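Local coordinates for Cgl0159-like domain-containing protein (Corynebacterium glutamicum, PDB 3FOK) that is of unknown function but belongs to a family with a TIM-barrel fold and assembles here from five copies of the chain, at residues A[27-32]-A[93-98]; A[123-128]-A[191-196]; A[132-137]-A[173-178]; A[167-172]-A[179-184]. One frame throughout, in Å; residues are numbered along the deposited sequence.

Interaction 1 (A[27-32]-A[93-98]); sequences ERFKQR and DIIDDL
Phe-29 lays one corner of its ring against the CG2 methyl of Ile-95. The ring atom CE2 of Phe-29 comes to 3.4 Å from Ile-95 CG2, and Phe-29 CZ is equally near that methyl. The methyl approaches the ring obliquely. Phe-29 holds CG anti to the backbone N (chi1 -154°), which carries the ring out from helix 23-30 toward helix 92-100. Ile-95 meets it with the short CG2 branch; the CG1-CD1 arm leads away from the ring. Ile-95 also packs on Leu-104 and Val-109. Asp-96 takes the edge of the ring. Its OD1 lies in the ring plane, 3.8 Å from Phe-29 CE2, and the carboxylate is turned 77° against the ring. The slightly positive ring hydrogens should tolerate this oxygen well. No hydrogen bond joins the two segments. The carboxylate is held from elsewhere: Asp-96 OD2 accepts from Ser-216 N of a second subunit, and OD1 forms a long, weak ion pair with Arg-140. The contact is thus a small buried patch beside a subunit interface. It packs a helix that precedes the first barrel strand onto an outer helix of the TIM barrel, the one between strands 87-90 and 108-112.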
loop_
_atom_site.group_PDB
_atom_site.type_symbol
_atom_site.label_atom_id
_atom_site.label_comp_id
_atom_site.label_asym_id
_atom_site.label_seq_id
_atom_site.Cartn_x
_atom_site.Cartn_y
_atom_site.Cartn_z
ATOM N N GLU A 27 21.709 25.639 -5.912
ATOM C CA GLU A 27 21.934 26.846 -6.695
ATOM C C GLU A 27 23.011 26.630 -7.755
ATOM O O GLU A 27 22.813 26.966 -8.921
ATOM C CB GLU A 27 22.313 28.010 -5.777
ATOM C CG GLU A 27 22.102 29.381 -6.409
ATOM C CD GLU A 27 22.063 30.506 -5.384
ATOM O OE1 GLU A 27 21.303 30.383 -4.398
ATOM O OE2 GLU A 27 22.780 31.514 -5.569
ATOM N N ARG A 28 24.148 26.069 -7.357
ATOM C CA ARG A 28 25.226 25.810 -8.303
ATOM C C ARG A 28 24.788 24.788 -9.335
ATOM O O ARG A 28 25.240 24.804 -10.479
ATOM C CB ARG A 28 26.469 25.301 -7.571
ATOM C CG ARG A 28 27.370 26.405 -7.045
ATOM C CD ARG A 28 28.364 25.873 -6.029
ATOM N NE ARG A 28 29.365 26.874 -5.680
ATOM C CZ ARG A 28 30.399 27.195 -6.453
ATOM N NH1 ARG A 28 30.569 26.585 -7.623
ATOM N NH2 ARG A 28 31.261 28.128 -6.060
ATOM N N PHE A 29 23.891 23.904 -8.925
ATOM C CA PHE A 29 23.389 22.866 -9.812
ATOM C C PHE A 29 22.562 23.477 -10.940
ATOM O O PHE A 29 22.686 23.082 -12.096
ATOM C CB PHE A 29 22.521 21.883 -9.022
ATOM C CG PHE A 29 22.467 20.507 -9.613
ATOM C CD1 PHE A 29 22.172 20.320 -10.957
ATOM C CD2 PHE A 29 22.705 19.393 -8.817
ATOM C CE1 PHE A 29 22.115 19.042 -11.506
ATOM C CE2 PHE A 29 22.651 18.108 -9.355
ATOM C CZ PHE A 29 22.355 17.933 -10.703
ATOM N N LYS A 30 21.727 24.450 -10.598
ATOM C CA LYS A 30 20.869 25.096 -11.580
ATOM C C LYS A 30 21.571 26.137 -12.454
ATOM O O LYS A 30 21.102 26.445 -13.551
ATOM C CB LYS A 30 19.656 25.706 -10.873
ATOM C CG LYS A 30 18.815 24.653 -10.153
ATOM C CD LYS A 30 17.598 25.247 -9.452
ATOM C CE LYS A 30 16.761 24.146 -8.804
ATOM N NZ LYS A 30 15.529 24.676 -8.152
ATOM N N GLN A 31 22.690 26.673 -11.977
ATOM C CA GLN A 31 23.443 27.661 -12.746
ATOM C C GLN A 31 24.356 26.948 -13.735
ATOM O O GLN A 31 25.078 27.566 -14.513
ATOM C CB GLN A 31 24.264 28.541 -11.806
ATOM C CG GLN A 31 23.442 29.628 -11.144
ATOM C CD GLN A 31 24.169 30.293 -9.997
ATOM O OE1 GLN A 31 25.401 30.368 -9.983
ATOM N NE2 GLN A 31 23.407 30.797 -9.030
ATOM N N ARG A 32 24.295 25.627 -13.683
ATOM C CA ARG A 32 25.070 24.733 -14.531
ATOM C C ARG A 32 24.783 24.962 -16.015
ATOM O O ARG A 32 23.632 25.126 -16.415
ATOM C CB ARG A 32 24.715 23.296 -14.138
ATOM C CG ARG A 32 25.388 22.190 -14.904
ATOM C CD ARG A 32 24.988 20.853 -14.289
ATOM N NE ARG A 32 23.706 20.353 -14.774
ATOM C CZ ARG A 32 23.572 19.616 -15.870
ATOM N NH1 ARG A 32 24.643 19.298 -16.583
ATOM N NH2 ARG A 32 22.377 19.192 -16.255
ATOM N N ASP A 93 23.975 11.838 -4.066
ATOM C CA ASP A 93 25.122 12.270 -3.262
ATOM C C ASP A 93 26.393 12.477 -4.088
ATOM O O ASP A 93 27.226 13.322 -3.757
ATOM C CB ASP A 93 25.393 11.265 -2.145
ATOM C CG ASP A 93 25.818 9.910 -2.675
ATOM O OD1 ASP A 93 25.015 9.268 -3.390
ATOM O OD2 ASP A 93 26.961 9.490 -2.379
ATOM N N ILE A 94 26.539 11.701 -5.158
ATOM C CA ILE A 94 27.699 11.805 -6.039
ATOM C C ILE A 94 27.551 13.012 -6.963
ATOM O O ILE A 94 28.495 13.780 -7.160
ATOM C CB ILE A 94 27.860 10.524 -6.909
ATOM C CG1 ILE A 94 28.198 9.322 -6.018
ATOM C CG2 ILE A 94 28.958 10.723 -7.955
ATOM C CD1 ILE A 94 29.588 9.369 -5.409
ATOM N N ILE A 95 26.358 13.181 -7.523
ATOM C CA ILE A 95 26.111 14.292 -8.427
ATOM C C ILE A 95 26.183 15.646 -7.724
ATOM O O ILE A 95 26.765 16.588 -8.262
ATOM C CB ILE A 95 24.750 14.140 -9.139
ATOM C CG1 ILE A 95 24.761 12.869 -9.987
ATOM C CG2 ILE A 95 24.473 15.349 -10.013
ATOM C CD1 ILE A 95 25.914 12.792 -10.980
ATOM N N ASP A 96 25.610 15.751 -6.528
ATOM C CA ASP A 96 25.658 17.018 -5.810
ATOM C C ASP A 96 27.105 17.451 -5.567
ATOM O O ASP A 96 27.447 18.607 -5.814
ATOM C CB ASP A 96 24.897 16.937 -4.478
ATOM C CG ASP A 96 23.393 16.742 -4.667
ATOM O OD1 ASP A 96 22.842 17.220 -5.685
ATOM O OD2 ASP A 96 22.752 16.123 -3.791
ATOM N N ASP A 97 27.960 16.542 -5.099
ATOM C CA ASP A 97 29.352 16.915 -4.871
ATOM C C ASP A 97 29.951 17.450 -6.168
ATOM O O ASP A 97 30.413 18.589 -6.218
ATOM C CB ASP A 97 30.178 15.728 -4.369
ATOM C CG ASP A 97 29.830 15.334 -2.944
ATOM O OD1 ASP A 97 29.408 16.219 -2.167
ATOM O OD2 ASP A 97 29.992 14.142 -2.595
ATOM N N LEU A 98 29.927 16.635 -7.219
ATOM C CA LEU A 98 30.464 17.051 -8.508
ATOM C C LEU A 98 29.862 18.380 -8.958
ATOM O O LEU A 98 30.547 19.205 -9.558
ATOM C CB LEU A 98 30.197 15.982 -9.569
ATOM C CG LEU A 98 30.976 14.666 -9.481
ATOM C CD1 LEU A 98 30.447 13.679 -10.515
ATOM C CD2 LEU A 98 32.460 14.934 -9.704
#

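Interaction 2 (A[123-128]-A[191-196]); sequences FEMDDR and GKVVND
A beta hairpin, formed by strands 179-189 and 192-195, leans here on the long loop that follows strand 108-112. Val-193 points from the hairpin into this loop and divides its two methyls between two partners. Val-193 CG2 lies 3.6 Å from the CG methylene of Glu-124 and is nearly as close to the carboxylate carbon, CD. Val-193 CG1 lies 4.0 Å from SE of Met-125, a selenomethionine. Both partners are the middle residues of a type I turn running from Phe-123 to Asp-126. Glu-124 has CG between its backbone N and carbonyl carbon (chi1 79°). Beyond CG the chain is extended, and the two side chains lie alongside each other, pointing opposite ways. Met-125 is bent at chi2 and chi3, which brings selenium round to the valine. In a TIM barrel this loop and hairpin extend from the C-terminal ends of their strands, the end where active sites of the fold generally lie, though none is established here. A water spans the contact, donating to Glu-124 OE2 at 3.1 Å and weakly to Gly-191 O at 3.4 Å. The carboxylate is mainly held by salt bridges from OE1 to Arg-54 and Arg-150, while OE2 also accepts from Gly-120 N.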
loop_
_atom_site.group_PDB
_atom_site.type_symbol
_atom_site.label_atom_id
_atom_site.label_comp_id
_atom_site.label_asym_id
_atom_site.label_seq_id
_atom_site.Cartn_x
_atom_site.Cartn_y
_atom_site.Cartn_z
ATOM N N PHE A 123 17.249 -9.866 0.090
ATOM C CA PHE A 123 16.215 -9.142 -0.626
ATOM C C PHE A 123 16.731 -8.323 -1.804
ATOM O O PHE A 123 16.061 -7.376 -2.218
ATOM C CB PHE A 123 15.499 -8.201 0.352
ATOM C CG PHE A 123 16.419 -7.210 1.034
ATOM C CD1 PHE A 123 16.827 -6.048 0.382
ATOM C CD2 PHE A 123 16.896 -7.455 2.319
ATOM C CE1 PHE A 123 17.700 -5.143 1.000
ATOM C CE2 PHE A 123 17.765 -6.561 2.945
ATOM C CZ PHE A 123 18.168 -5.406 2.285
ATOM N N GLU A 124 17.890 -8.660 -2.372
ATOM C CA GLU A 124 18.367 -7.811 -3.460
ATOM C C GLU A 124 17.619 -7.887 -4.785
ATOM O O GLU A 124 17.906 -7.114 -5.696
ATOM C CB GLU A 124 19.891 -7.948 -3.671
ATOM C CG GLU A 124 20.431 -9.138 -4.435
ATOM C CD GLU A 124 21.942 -9.010 -4.645
ATOM O OE1 GLU A 124 22.370 -8.121 -5.416
ATOM O OE2 GLU A 124 22.701 -9.784 -4.024
HETATM N N MSE A 125 16.654 -8.794 -4.905
HETATM C CA MSE A 125 15.871 -8.851 -6.133
HETATM C C MSE A 125 14.735 -7.835 -5.994
HETATM O O MSE A 125 14.109 -7.442 -6.977
HETATM C CB MSE A 125 15.304 -10.253 -6.375
HETATM C CG MSE A 125 16.341 -11.277 -6.811
HETATM SE SE MSE A 125 17.595 -10.600 -8.128
HETATM C CE MSE A 125 16.352 -10.141 -9.550
ATOM N N ASP A 126 14.487 -7.416 -4.755
ATOM C CA ASP A 126 13.457 -6.430 -4.436
ATOM C C ASP A 126 14.153 -5.066 -4.442
ATOM O O ASP A 126 14.265 -4.396 -3.419
ATOM C CB ASP A 126 12.859 -6.753 -3.059
ATOM C CG ASP A 126 11.837 -5.734 -2.599
ATOM O OD1 ASP A 126 11.156 -5.124 -3.449
ATOM O OD2 ASP A 126 11.704 -5.560 -1.373
ATOM N N ASP A 127 14.616 -4.681 -5.629
ATOM C CA ASP A 127 15.353 -3.441 -5.873
ATOM C C ASP A 127 14.492 -2.181 -5.817
ATOM O O ASP A 127 14.174 -1.592 -6.853
ATOM C CB ASP A 127 16.019 -3.520 -7.247
ATOM C CG ASP A 127 17.416 -2.942 -7.253
ATOM O OD1 ASP A 127 17.662 -1.957 -6.525
ATOM O OD2 ASP A 127 18.267 -3.471 -8.000
ATOM N N ARG A 128 14.153 -1.744 -4.608
ATOM C CA ARG A 128 13.309 -0.568 -4.419
ATOM C C ARG A 128 13.918 0.768 -4.864
ATOM O O ARG A 128 15.139 0.928 -4.924
ATOM C CB ARG A 128 12.874 -0.512 -2.954
ATOM C CG ARG A 128 11.975 -1.689 -2.582
ATOM C CD ARG A 128 12.064 -2.055 -1.108
ATOM N NE ARG A 128 10.815 -1.810 -0.395
ATOM C CZ ARG A 128 9.983 -2.758 0.020
ATOM N NH1 ARG A 128 10.255 -4.031 -0.202
ATOM N NH2 ARG A 128 8.876 -2.429 0.666
ATOM N N GLY A 191 23.442 -19.287 -3.135
ATOM C CA GLY A 191 23.132 -18.179 -2.251
ATOM C C GLY A 191 23.535 -16.800 -2.741
ATOM O O GLY A 191 23.476 -15.831 -1.977
ATOM N N LYS A 192 23.951 -16.696 -3.999
ATOM C CA LYS A 192 24.343 -15.402 -4.551
ATOM C C LYS A 192 23.613 -15.144 -5.861
ATOM O O LYS A 192 23.215 -16.076 -6.551
ATOM C CB LYS A 192 25.854 -15.351 -4.785
ATOM C CG LYS A 192 26.692 -15.633 -3.551
ATOM C CD LYS A 192 28.175 -15.449 -3.841
ATOM C CE LYS A 192 29.037 -16.036 -2.727
ATOM N NZ LYS A 192 28.874 -17.517 -2.621
ATOM N N VAL A 193 23.440 -13.873 -6.198
ATOM C CA VAL A 193 22.764 -13.497 -7.428
ATOM C C VAL A 193 23.764 -13.405 -8.574
ATOM O O VAL A 193 24.737 -12.651 -8.493
ATOM C CB VAL A 193 22.062 -12.126 -7.284
ATOM C CG1 VAL A 193 21.452 -11.711 -8.617
ATOM C CG2 VAL A 193 20.994 -12.199 -6.206
ATOM N N VAL A 194 23.530 -14.171 -9.635
ATOM C CA VAL A 194 24.412 -14.127 -10.795
ATOM C C VAL A 194 23.589 -13.793 -12.031
ATOM O O VAL A 194 22.577 -14.431 -12.307
ATOM C CB VAL A 194 25.149 -15.479 -11.028
ATOM C CG1 VAL A 194 25.979 -15.837 -9.809
ATOM C CG2 VAL A 194 24.148 -16.581 -11.334
ATOM N N ASN A 195 24.017 -12.776 -12.767
ATOM C CA ASN A 195 23.303 -12.387 -13.977
ATOM C C ASN A 195 23.635 -13.377 -15.081
ATOM O O ASN A 195 24.784 -13.787 -15.229
ATOM C CB ASN A 195 23.699 -10.975 -14.416
ATOM C CG ASN A 195 23.446 -9.935 -13.340
ATOM O OD1 ASN A 195 22.478 -10.030 -12.579
ATOM N ND2 ASN A 195 24.303 -8.925 -13.281
ATOM N N ASP A 196 22.620 -13.777 -15.841
ATOM C CA ASP A 196 22.811 -14.724 -16.934
ATOM C C ASP A 196 23.241 -13.939 -18.170
ATOM O O ASP A 196 22.424 -13.260 -18.791
ATOM C CB ASP A 196 21.505 -15.460 -17.229
ATOM C CG ASP A 196 21.678 -16.566 -18.245
ATOM O OD1 ASP A 196 22.561 -16.445 -19.117
ATOM O OD2 ASP A 196 20.919 -17.554 -18.182
HETATM O O HOH W 1 23.240 -12.439 -2.549
#

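Interaction 3 (A[132-137]-A[173-178]); sequences YNVSSM and AAAQLP
Val-134 and Met-137 carry the contact of 132-137 with Ala-175 and Leu-177. Ahead of them, Tyr-132 offers one ring face to the CE methyl of Met-137, a selenomethionine, which sits 4.0 Å above the ring plane and toward its rim. Asn-133 is the N-cap of helix 134-140. Its OD1 accepts from Ser-136 N at 2.9 Å in a nearly straight bond (166° at the hydrogen), which ties down the first turn. Val-134 then points toward 173-178. Val-134 CG1 meets Ala-175 CB at 3.7 Å, while Val-134 CG2, packed mainly on helix 158-174, is 4.3 Å from Leu-177 CD2. One turn on, Met-137 crosses Leu-177 at about a right angle. Its SE and CB each lie 4.1 Å from Leu-177 CD2, so this one leucine methyl is shared by two side chains of the short helix. Segment 173-178 is shaped by a Schellman motif. Gln-176 has a positive phi (59°), its N bonds back to Ala-173 O at 2.8 Å, and Leu-177 N probably bonds to Ala-172 O. The chain thereby leaves helix 158-174 with Ala-175 and Leu-177 both directed at the short helix. Near the cap, Asn-214 of a second subunit makes weak hydrogen bonds to Asn-133 and Ser-136. The arrangement sets the capped start of one outer helix of the TIM barrel against the Schellman end of the next.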
loop_
_atom_site.group_PDB
_atom_site.type_symbol
_atom_site.label_atom_id
_atom_site.label_comp_id
_atom_site.label_asym_id
_atom_site.label_seq_id
_atom_site.Cartn_x
_atom_site.Cartn_y
_atom_site.Cartn_z
ATOM N N TYR A 132 17.163 9.005 -6.971
ATOM C CA TYR A 132 16.515 10.046 -7.754
ATOM C C TYR A 132 15.123 9.614 -8.192
ATOM O O TYR A 132 14.871 8.429 -8.416
ATOM C CB TYR A 132 17.320 10.337 -9.028
ATOM C CG TYR A 132 18.417 11.367 -8.911
ATOM C CD1 TYR A 132 18.118 12.714 -8.710
ATOM C CD2 TYR A 132 19.758 11.002 -9.046
ATOM C CE1 TYR A 132 19.127 13.676 -8.650
ATOM C CE2 TYR A 132 20.773 11.949 -8.990
ATOM C CZ TYR A 132 20.451 13.284 -8.792
ATOM O OH TYR A 132 21.455 14.223 -8.745
ATOM N N ASN A 133 14.218 10.577 -8.299
ATOM C CA ASN A 133 12.885 10.309 -8.819
ATOM C C ASN A 133 12.708 11.392 -9.877
ATOM O O ASN A 133 13.433 12.393 -9.869
ATOM C CB ASN A 133 11.785 10.370 -7.739
ATOM C CG ASN A 133 11.777 11.662 -6.952
ATOM O OD1 ASN A 133 12.277 12.693 -7.399
ATOM N ND2 ASN A 133 11.183 11.613 -5.767
ATOM N N VAL A 134 11.778 11.192 -10.802
ATOM C CA VAL A 134 11.577 12.159 -11.867
ATOM C C VAL A 134 11.384 13.589 -11.373
ATOM O O VAL A 134 11.941 14.534 -11.937
ATOM C CB VAL A 134 10.387 11.747 -12.753
ATOM C CG1 VAL A 134 10.094 12.836 -13.777
ATOM C CG2 VAL A 134 10.711 10.439 -13.457
ATOM N N SER A 135 10.595 13.745 -10.320
ATOM C CA SER A 135 10.336 15.063 -9.761
ATOM C C SER A 135 11.614 15.850 -9.476
ATOM O O SER A 135 11.769 16.983 -9.932
ATOM C CB SER A 135 9.524 14.931 -8.471
ATOM O OG SER A 135 9.527 16.150 -7.741
ATOM N N SER A 136 12.532 15.251 -8.723
ATOM C CA SER A 136 13.776 15.928 -8.373
ATOM C C SER A 136 14.712 16.107 -9.563
ATOM O O SER A 136 15.486 17.061 -9.609
ATOM C CB SER A 136 14.510 15.167 -7.265
ATOM O OG SER A 136 15.081 13.968 -7.758
HETATM N N MSE A 137 14.651 15.191 -10.524
HETATM C CA MSE A 137 15.509 15.292 -11.694
HETATM C C MSE A 137 15.048 16.452 -12.568
HETATM O O MSE A 137 15.862 17.252 -13.033
HETATM C CB MSE A 137 15.484 13.986 -12.479
HETATM C CG MSE A 137 16.021 12.806 -11.696
HETATM SE SE MSE A 137 16.387 11.254 -12.794
HETATM C CE MSE A 137 18.271 11.454 -12.910
ATOM N N ALA A 173 8.569 9.332 -19.032
ATOM C CA ALA A 173 8.008 9.613 -20.345
ATOM C C ALA A 173 7.118 10.850 -20.308
ATOM O O ALA A 173 7.229 11.730 -21.159
ATOM C CB ALA A 173 7.215 8.409 -20.844
ATOM N N ALA A 174 6.241 10.918 -19.313
ATOM C CA ALA A 174 5.331 12.051 -19.177
ATOM C C ALA A 174 6.079 13.372 -19.010
ATOM O O ALA A 174 5.564 14.431 -19.366
ATOM C CB ALA A 174 4.391 11.830 -17.997
ATOM N N ALA A 175 7.290 13.312 -18.466
ATOM C CA ALA A 175 8.091 14.514 -18.263
ATOM C C ALA A 175 9.069 14.702 -19.422
ATOM O O ALA A 175 9.868 15.647 -19.428
ATOM C CB ALA A 175 8.855 14.420 -16.941
ATOM N N GLN A 176 9.000 13.798 -20.396
ATOM C CA GLN A 176 9.883 13.849 -21.559
ATOM C C GLN A 176 11.341 13.784 -21.132
ATOM O O GLN A 176 12.209 14.456 -21.688
ATOM C CB GLN A 176 9.623 15.116 -22.382
ATOM C CG GLN A 176 8.302 15.062 -23.128
ATOM C CD GLN A 176 8.096 16.239 -24.052
ATOM O OE1 GLN A 176 7.248 16.196 -24.943
ATOM N NE2 GLN A 176 8.869 17.304 -23.844
ATOM N N LEU A 177 11.586 12.951 -20.129
ATOM C CA LEU A 177 12.916 12.736 -19.582
ATOM C C LEU A 177 13.416 11.371 -20.038
ATOM O O LEU A 177 12.833 10.353 -19.688
ATOM C CB LEU A 177 12.861 12.765 -18.053
ATOM C CG LEU A 177 14.159 12.410 -17.332
ATOM C CD1 LEU A 177 15.160 13.537 -17.525
ATOM C CD2 LEU A 177 13.890 12.178 -15.857
ATOM N N PRO A 178 14.495 11.335 -20.831
ATOM C CA PRO A 178 15.014 10.046 -21.295
ATOM C C PRO A 178 15.290 9.128 -20.113
ATOM O O PRO A 178 15.839 9.562 -19.098
ATOM C CB PRO A 178 16.288 10.436 -22.036
ATOM C CG PRO A 178 15.961 11.795 -22.573
ATOM C CD PRO A 178 15.287 12.448 -21.384
#

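Interaction 4 (A[167-172]-A[179-184]); sequences HAVNEA and IMLEPF
The last two elements of a beta-alpha-beta unit, helix 158-174 and strand 179-189, pack here directly on one another. The segments run nearly antiparallel, at 160°, with their axes 9.6 Å apart. Ile-179 makes most of the contact from the strand. Ala-172 CB lies 3.7 Å from Ile-179 CB and 3.9 Å from its CG2; the backbones are nearest here, at Ala-172 and Ile-179. Ile-179 is extended, with CG1 anti to the backbone N (chi1 -178°), and its CD1 reaches the preceding helical turn. There it meets Ala-168 CB at 4.2 Å and, crossing Val-169 at about a right angle, Val-169 CG2 at 4.0 Å. The same Val-169 methyl also touches Leu-181 CD2 at 4.2 Å, bridging the two strand residues that face the helix. The side chains that meet are all apolar and buried; no hydrogen bond crosses. Glu-182, which does not face the helix, has a different setting: its OE1 makes salt bridges with Lys-146 and Lys-222 of the two adjacent strands. Strand 179-189 is hydrogen-bonded through Met-180 to strand 144-151 and through Ile-179 and Leu-181 to strand 219-224, and Leu-181 also touches Ala-209 of helix 199-210.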
loop_
_atom_site.group_PDB
_atom_site.type_symbol
_atom_site.label_atom_id
_atom_site.label_comp_id
_atom_site.label_asym_id
_atom_site.label_seq_id
_atom_site.Cartn_x
_atom_site.Cartn_y
_atom_site.Cartn_z
ATOM N N HIS A 167 6.296 2.226 -13.348
ATOM C CA HIS A 167 5.870 3.525 -12.849
ATOM C C HIS A 167 6.934 4.583 -13.136
ATOM O O HIS A 167 6.610 5.713 -13.501
ATOM C CB HIS A 167 5.582 3.448 -11.347
ATOM C CG HIS A 167 4.362 2.643 -11.006
ATOM N ND1 HIS A 167 3.611 1.990 -11.959
ATOM C CD2 HIS A 167 3.761 2.388 -9.818
ATOM C CE1 HIS A 167 2.602 1.369 -11.377
ATOM N NE2 HIS A 167 2.670 1.594 -10.077
ATOM N N ALA A 168 8.204 4.215 -12.985
ATOM C CA ALA A 168 9.289 5.153 -13.245
ATOM C C ALA A 168 9.245 5.604 -14.706
ATOM O O ALA A 168 9.417 6.783 -15.004
ATOM C CB ALA A 168 10.631 4.509 -12.939
ATOM N N VAL A 169 9.009 4.661 -15.616
ATOM C CA VAL A 169 8.934 4.987 -17.031
ATOM C C VAL A 169 7.720 5.874 -17.294
ATOM O O VAL A 169 7.798 6.813 -18.087
ATOM C CB VAL A 169 8.847 3.710 -17.901
ATOM C CG1 VAL A 169 8.683 4.091 -19.366
ATOM C CG2 VAL A 169 10.107 2.876 -17.720
ATOM N N ASN A 170 6.601 5.579 -16.631
ATOM C CA ASN A 170 5.394 6.386 -16.793
ATOM C C ASN A 170 5.757 7.843 -16.547
ATOM O O ASN A 170 5.512 8.713 -17.380
ATOM C CB ASN A 170 4.320 5.993 -15.776
ATOM C CG ASN A 170 3.678 4.649 -16.073
ATOM O OD1 ASN A 170 2.827 4.179 -15.312
ATOM N ND2 ASN A 170 4.070 4.027 -17.179
ATOM N N GLU A 171 6.352 8.093 -15.385
ATOM C CA GLU A 171 6.746 9.440 -14.988
ATOM C C GLU A 171 7.815 10.053 -15.882
ATOM O O GLU A 171 7.714 11.219 -16.266
ATOM C CB GLU A 171 7.239 9.443 -13.541
ATOM C CG GLU A 171 6.163 9.146 -12.510
ATOM C CD GLU A 171 6.677 9.255 -11.091
ATOM O OE1 GLU A 171 7.152 10.346 -10.715
ATOM O OE2 GLU A 171 6.611 8.250 -10.353
ATOM N N ALA A 172 8.841 9.277 -16.210
ATOM C CA ALA A 172 9.912 9.788 -17.054
ATOM C C ALA A 172 9.380 10.194 -18.428
ATOM O O ALA A 172 9.695 11.273 -18.930
ATOM C CB ALA A 172 11.009 8.747 -17.202
ATOM N N ILE A 179 14.896 7.865 -20.236
ATOM C CA ILE A 179 15.115 6.909 -19.161
ATOM C C ILE A 179 15.797 5.639 -19.669
ATOM O O ILE A 179 15.320 4.950 -20.572
ATOM C CB ILE A 179 13.791 6.570 -18.437
ATOM C CG1 ILE A 179 14.067 5.607 -17.281
ATOM C CG2 ILE A 179 12.782 6.007 -19.425
ATOM C CD1 ILE A 179 12.883 5.400 -16.365
HETATM N N MSE A 180 16.934 5.363 -19.046
HETATM C CA MSE A 180 17.828 4.251 -19.349
HETATM C C MSE A 180 17.538 3.033 -18.457
HETATM O O MSE A 180 17.625 3.126 -17.232
HETATM C CB MSE A 180 19.246 4.772 -19.098
HETATM C CG MSE A 180 20.415 3.983 -19.618
HETATM SE SE MSE A 180 22.010 4.853 -18.891
HETATM C CE MSE A 180 21.989 6.488 -19.931
ATOM N N LEU A 181 17.187 1.899 -19.059
ATOM C CA LEU A 181 16.915 0.693 -18.280
ATOM C C LEU A 181 18.038 -0.324 -18.481
ATOM O O LEU A 181 18.415 -0.622 -19.619
ATOM C CB LEU A 181 15.582 0.052 -18.695
ATOM C CG LEU A 181 14.281 0.859 -18.648
ATOM C CD1 LEU A 181 13.116 -0.081 -18.928
ATOM C CD2 LEU A 181 14.107 1.517 -17.294
ATOM N N GLU A 182 18.568 -0.850 -17.378
ATOM C CA GLU A 182 19.631 -1.848 -17.433
ATOM C C GLU A 182 18.997 -3.179 -17.050
ATOM O O GLU A 182 18.865 -3.493 -15.867
ATOM C CB GLU A 182 20.750 -1.500 -16.446
ATOM C CG GLU A 182 22.035 -2.302 -16.647
ATOM C CD GLU A 182 23.109 -1.964 -15.622
ATOM O OE1 GLU A 182 23.273 -0.769 -15.295
ATOM O OE2 GLU A 182 23.801 -2.891 -15.153
ATOM N N PRO A 183 18.588 -3.978 -18.050
ATOM C CA PRO A 183 17.959 -5.273 -17.794
ATOM C C PRO A 183 18.940 -6.432 -17.677
ATOM O O PRO A 183 20.064 -6.371 -18.176
ATOM C CB PRO A 183 17.040 -5.432 -18.988
ATOM C CG PRO A 183 17.909 -4.908 -20.089
ATOM C CD PRO A 183 18.534 -3.657 -19.489
ATOM N N PHE A 184 18.480 -7.491 -17.022
ATOM C CA PHE A 184 19.261 -8.701 -16.805
ATOM C C PHE A 184 18.318 -9.807 -16.371
ATOM O O PHE A 184 17.283 -9.546 -15.758
ATOM C CB PHE A 184 20.255 -8.523 -15.654
ATOM C CG PHE A 184 21.547 -7.874 -16.032
ATOM C CD1 PHE A 184 22.433 -8.505 -16.896
ATOM C CD2 PHE A 184 21.909 -6.656 -15.466
ATOM C CE1 PHE A 184 23.670 -7.933 -17.189
ATOM C CE2 PHE A 184 23.138 -6.076 -15.751
ATOM C CZ PHE A 184 24.024 -6.717 -16.615
#

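In the fold
All four contacts are buried. Interaction 4 lies nearest the chain's centre, between helix 158-174 and the barrel sheet; interactions 1, 2 and 3 also lie beside the second subunit. Interaction 3 joins the end of the same helix to another outer helix, and Val-134 also packs on its backbone at Ala-172. Interaction 1 is a helix-helix contact farther round the barrel, linked to interaction 3 by Tyr-132, whose OH packs on Ile-95. Interaction 2 lies across the chain's centre from interaction 1, about 31 Å between centres; it meets interaction 4 where Asn-195 touches Phe-184. Interactions 3 and 4 join apolar side chains; interactions 1 and 2 bring in carboxylates, and interaction 2 a water.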